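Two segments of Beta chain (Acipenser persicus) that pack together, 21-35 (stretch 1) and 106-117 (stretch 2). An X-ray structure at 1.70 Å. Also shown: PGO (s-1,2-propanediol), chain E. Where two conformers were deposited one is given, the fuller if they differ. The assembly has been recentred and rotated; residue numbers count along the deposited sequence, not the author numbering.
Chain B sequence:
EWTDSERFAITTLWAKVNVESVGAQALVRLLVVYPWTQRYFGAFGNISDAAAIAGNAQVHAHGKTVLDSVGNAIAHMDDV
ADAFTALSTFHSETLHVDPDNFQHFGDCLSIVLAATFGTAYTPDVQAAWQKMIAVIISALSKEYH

Stretch 1 (21-35) SVGAQALVRLLVVYP
Stretch 2 106-117: GDCLSIVLAATF

Two helices of the Beta chain pack here mainly by apolar contact, with no direct hydrogen bond between them. Residues 21-33 and 106-117 are helical, and both helices begin earlier in the chain. Y34 is the first residue to leave helical phi/psi, at -118/74. The axes approach to 8.5 Å, and their N-to-C directions make an angle of 131°. In register, A26 CA lies 5.2 Å from L109 CA. A26 CB is 4.2 Å from L109 CA, so the methyl packs on the backbone there. The contact buries 543 Å², both sides summed.

C108 covers the most surface, 92 Å². Its CA-to-CB bond points toward stretch 1, with chi1 m (-68°). C108 CB lies 3.6 Å from A26 O. C108 SG is 3.6 Å from L30 N and 3.8 Å from R29 CB. These are packing contacts: L30 N already donates to A26 O at 2.9 Å. C108 SG also lies at the edge of the Y34 ring, 3.8 Å from Y34 CE2. C108 SG sits 5.1 Å from the Y34 ring centroid and 84° off the ring normal, so it is almost in the ring plane. Y34 has chi1 m (-53°) and chi2 -80°.

V112 covers 82 Å², with chi1 t (171°). Its CA-to-CB bond points toward stretch 1, and it fits as a knob among V22, Q25, A26 and R29. V112 CG2 is 3.7 Å from both A26 N and R29 CD. The R29 guanidinium lies obliquely by V112 and I111, R29 NH1 to I111 CG2 4.4 Å. R29 NH1 and NH2 are hydrogen-bonded elsewhere in the structure. R29 has chi1 m, chi2 t, chi3 t and chi4 -87°. V112 CG1 lies 3.8 Å from Q25 OE1, a van der Waals contact; Q25 is m,t with chi3 33°.

V22 (76 Å², chi1 t, 166°) is a knob among L109, V112, L113 and T116. V22 CG1 is 3.8 Å from L109 CD1, 3.9 Å from V112 CG1 and 4.2 Å from L113 CD2. L109 is t,p and L113 is m,t; both side-chain ends come nearer than their CA-to-CB directions suggest. T116 (chi1 m) turns its hydroxyl back to its own helix: T116 OG1 donates to V112 O at 2.7 Å.

A water links Y34 and D107 (chi1 m, chi2 -14°). The O of water 1 lies 2.5 Å from Y34 OH and donates to D107 OD2 at 2.6 Å. D107 also accepts from the propanediol, PGO O2 to D107 OD1 at 2.5 Å and PGO O1 to D107 OD2 at 2.8 Å.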

# COMPACT_ATOMS: atom_id res chain seq x y z
N SER B 21 15.29 20.78 -13.85
CA SER B 21 14.24 21.39 -13.14
C SER B 21 13.17 20.41 -12.66
O SER B 21 12.82 20.40 -11.49
CB SER B 21 13.65 22.47 -13.98
OG SER B 21 12.54 23.08 -13.36
N VAL B 22 12.66 19.60 -13.55
CA VAL B 22 11.63 18.62 -13.18
C VAL B 22 12.22 17.58 -12.23
O VAL B 22 11.59 17.22 -11.26
CB VAL B 22 11.05 17.93 -14.44
CG1 VAL B 22 10.24 16.66 -14.16
CG2 VAL B 22 10.25 18.99 -15.19
N GLY B 23 13.43 17.15 -12.45
CA GLY B 23 14.04 16.11 -11.61
C GLY B 23 14.33 16.68 -10.22
O GLY B 23 13.99 16.01 -9.22
N ALA B 24 14.89 17.87 -10.11
CA ALA B 24 15.10 18.50 -8.82
C ALA B 24 13.75 18.66 -8.08
O ALA B 24 13.62 18.37 -6.85
CB ALA B 24 15.79 19.85 -8.93
N GLN B 25 12.76 19.20 -8.78
CA GLN B 25 11.41 19.45 -8.15
C GLN B 25 10.79 18.17 -7.63
O GLN B 25 10.23 18.17 -6.51
CB GLN B 25 10.45 20.15 -9.04
CG GLN B 25 10.89 21.54 -9.33
CD GLN B 25 10.00 22.27 -10.31
OE1 GLN B 25 8.76 22.04 -10.35
NE2 GLN B 25 10.58 23.28 -10.99
N ALA B 26 10.88 17.08 -8.42
CA ALA B 26 10.33 15.84 -8.04
C ALA B 26 11.04 15.24 -6.81
O ALA B 26 10.34 14.77 -5.83
CB ALA B 26 10.37 14.81 -9.21
N LEU B 27 12.38 15.29 -6.80
CA LEU B 27 13.06 14.72 -5.62
C LEU B 27 12.87 15.60 -4.37
O LEU B 27 12.80 15.07 -3.26
CB LEU B 27 14.55 14.58 -5.93
CG LEU B 27 15.34 13.87 -4.85
CD1 LEU B 27 14.80 12.53 -4.51
CD2 LEU B 27 16.81 13.71 -5.32
N VAL B 28 12.82 16.93 -4.53
CA VAL B 28 12.52 17.81 -3.44
C VAL B 28 11.20 17.42 -2.78
O VAL B 28 11.11 17.31 -1.53
CB VAL B 28 12.50 19.29 -3.83
CG1 VAL B 28 12.00 20.14 -2.71
CG2 VAL B 28 13.91 19.70 -4.21
N ARG B 29 10.19 17.27 -3.61
CA ARG B 29 8.91 16.85 -3.13
C ARG B 29 8.95 15.52 -2.45
O ARG B 29 8.33 15.39 -1.39
CB ARG B 29 7.80 16.92 -4.19
CG ARG B 29 7.46 18.40 -4.59
CD ARG B 29 6.51 18.41 -5.77
NE ARG B 29 6.39 19.79 -6.24
CZ ARG B 29 5.52 20.66 -5.73
NH1 ARG B 29 4.61 20.30 -4.81
NH2 ARG B 29 5.54 21.90 -6.15
N LEU B 30 9.69 14.53 -2.99
CA LEU B 30 9.79 13.28 -2.35
C LEU B 30 10.31 13.46 -0.91
O LEU B 30 9.79 12.93 0.07
CB LEU B 30 10.68 12.30 -3.11
CG LEU B 30 10.84 10.96 -2.43
CD1 LEU B 30 9.60 10.13 -2.53
CD2 LEU B 30 12.04 10.24 -2.96
N LEU B 31 11.40 14.20 -0.81
CA LEU B 31 12.09 14.35 0.50
C LEU B 31 11.32 15.22 1.52
O LEU B 31 11.42 14.96 2.77
CB LEU B 31 13.49 14.92 0.25
CG LEU B 31 14.43 14.03 -0.54
CD1 LEU B 31 15.69 14.86 -0.84
CD2 LEU B 31 14.78 12.80 0.26
N VAL B 32 10.53 16.17 1.03
CA VAL B 32 9.71 16.99 1.91
C VAL B 32 8.41 16.23 2.28
O VAL B 32 8.02 16.24 3.51
CB VAL B 32 9.38 18.37 1.29
CG1 VAL B 32 8.29 19.10 2.11
CG2 VAL B 32 10.68 19.17 1.16
N VAL B 33 7.71 15.65 1.31
CA VAL B 33 6.42 15.12 1.58
C VAL B 33 6.51 13.77 2.31
O VAL B 33 5.62 13.39 3.08
CB VAL B 33 5.60 15.01 0.27
CG1 VAL B 33 4.26 14.30 0.41
CG2 VAL B 33 5.41 16.39 -0.38
N TYR B 34 7.52 12.96 1.95
CA TYR B 34 7.75 11.63 2.55
C TYR B 34 9.09 11.65 3.23
O TYR B 34 10.02 10.97 2.81
CB TYR B 34 7.70 10.64 1.41
CG TYR B 34 6.45 10.74 0.58
CD1 TYR B 34 5.22 10.16 0.99
CD2 TYR B 34 6.45 11.48 -0.61
CE1 TYR B 34 4.07 10.27 0.17
CE2 TYR B 34 5.30 11.61 -1.35
CZ TYR B 34 4.14 10.99 -1.01
OH TYR B 34 2.97 11.18 -1.85
N PRO B 35 9.18 12.33 4.36
CA PRO B 35 10.57 12.68 4.86
C PRO B 35 11.42 11.55 5.39
O PRO B 35 12.67 11.64 5.49
CB PRO B 35 10.28 13.76 5.91
CG PRO B 35 8.89 13.58 6.32
CD PRO B 35 8.17 13.11 5.08
N GLY B 106 6.84 8.40 -8.04
CA GLY B 106 6.05 8.51 -9.25
C GLY B 106 4.96 9.52 -9.05
O GLY B 106 4.66 10.30 -9.96
N ASP B 107 4.31 9.49 -7.86
CA ASP B 107 3.30 10.51 -7.60
C ASP B 107 3.87 11.89 -7.65
O ASP B 107 3.20 12.84 -8.17
CB ASP B 107 2.65 10.28 -6.21
CG ASP B 107 1.73 9.04 -6.14
OD1 ASP B 107 1.35 8.47 -7.19
OD2 ASP B 107 1.29 8.75 -4.95
N CYS B 108 5.08 12.10 -7.09
CA CYS B 108 5.68 13.42 -7.07
C CYS B 108 5.99 13.83 -8.51
O CYS B 108 5.80 14.97 -8.87
CB CYS B 108 6.95 13.51 -6.27
SG CYS B 108 6.68 13.27 -4.48
N LEU B 109 6.41 12.89 -9.33
CA LEU B 109 6.76 13.21 -10.75
C LEU B 109 5.53 13.63 -11.52
O LEU B 109 5.57 14.68 -12.22
CB LEU B 109 7.46 12.01 -11.39
CG LEU B 109 7.75 12.20 -12.89
CD1 LEU B 109 8.58 13.40 -13.15
CD2 LEU B 109 8.39 10.95 -13.47
N SER B 110 4.42 12.90 -11.36
CA SER B 110 3.17 13.30 -12.03
C SER B 110 2.71 14.70 -11.62
O SER B 110 2.31 15.51 -12.45
CB SER B 110 2.06 12.27 -11.80
OG SER B 110 0.92 12.57 -12.53
N ILE B 111 2.74 14.96 -10.32
CA ILE B 111 2.48 16.31 -9.77
C ILE B 111 3.37 17.36 -10.36
O ILE B 111 2.89 18.39 -10.74
CB ILE B 111 2.49 16.27 -8.21
CG1 ILE B 111 1.28 15.52 -7.70
CG2 ILE B 111 2.56 17.62 -7.56
CD1 ILE B 111 1.25 15.05 -6.23
N VAL B 112 4.66 17.12 -10.42
CA VAL B 112 5.56 18.07 -11.02
C VAL B 112 5.22 18.30 -12.54
O VAL B 112 5.33 19.45 -13.01
CB VAL B 112 7.01 17.67 -10.80
CG1 VAL B 112 7.96 18.55 -11.63
CG2 VAL B 112 7.37 17.83 -9.37
N LEU B 113 4.91 17.23 -13.27
CA LEU B 113 4.59 17.40 -14.69
C LEU B 113 3.32 18.25 -14.78
O LEU B 113 3.25 19.13 -15.59
CB LEU B 113 4.35 16.09 -15.40
CG LEU B 113 5.59 15.21 -15.50
CD1 LEU B 113 5.25 13.89 -16.11
CD2 LEU B 113 6.72 15.88 -16.26
N ALA B 114 2.30 17.95 -13.96
CA ALA B 114 1.07 18.84 -13.90
C ALA B 114 1.40 20.30 -13.65
O ALA B 114 0.92 21.23 -14.35
CB ALA B 114 0.11 18.31 -12.85
N ALA B 115 2.23 20.56 -12.64
CA ALA B 115 2.63 21.94 -12.29
C ALA B 115 3.39 22.61 -13.45
O ALA B 115 3.17 23.84 -13.71
CB ALA B 115 3.45 21.95 -11.00
N THR B 116 4.20 21.83 -14.15
CA THR B 116 5.07 22.32 -15.17
C THR B 116 4.29 22.60 -16.47
O THR B 116 4.60 23.58 -17.18
CB THR B 116 6.20 21.30 -15.44
OG1 THR B 116 7.03 21.17 -14.24
CG2 THR B 116 7.12 21.73 -16.60
N PHE B 117 3.34 21.73 -16.83
CA PHE B 117 2.68 21.77 -18.15
C PHE B 117 1.29 22.35 -18.11
O PHE B 117 0.78 22.74 -19.20
CB PHE B 117 2.75 20.41 -18.83
CG PHE B 117 4.12 20.08 -19.29
CD1 PHE B 117 4.61 20.61 -20.53
CD2 PHE B 117 4.95 19.28 -18.53
CE1 PHE B 117 5.92 20.32 -20.90
CE2 PHE B 117 6.21 18.96 -18.94
CZ PHE B 117 6.72 19.54 -20.12
C1 PGO E . -1.66 6.67 -5.32
C2 PGO E . -1.15 6.83 -6.77
C3 PGO E . -1.98 6.04 -7.69
O1 PGO E . -1.22 7.72 -4.42
O2 PGO E . 0.14 6.25 -7.06
O HOH W 1 2.13 8.93 -2.54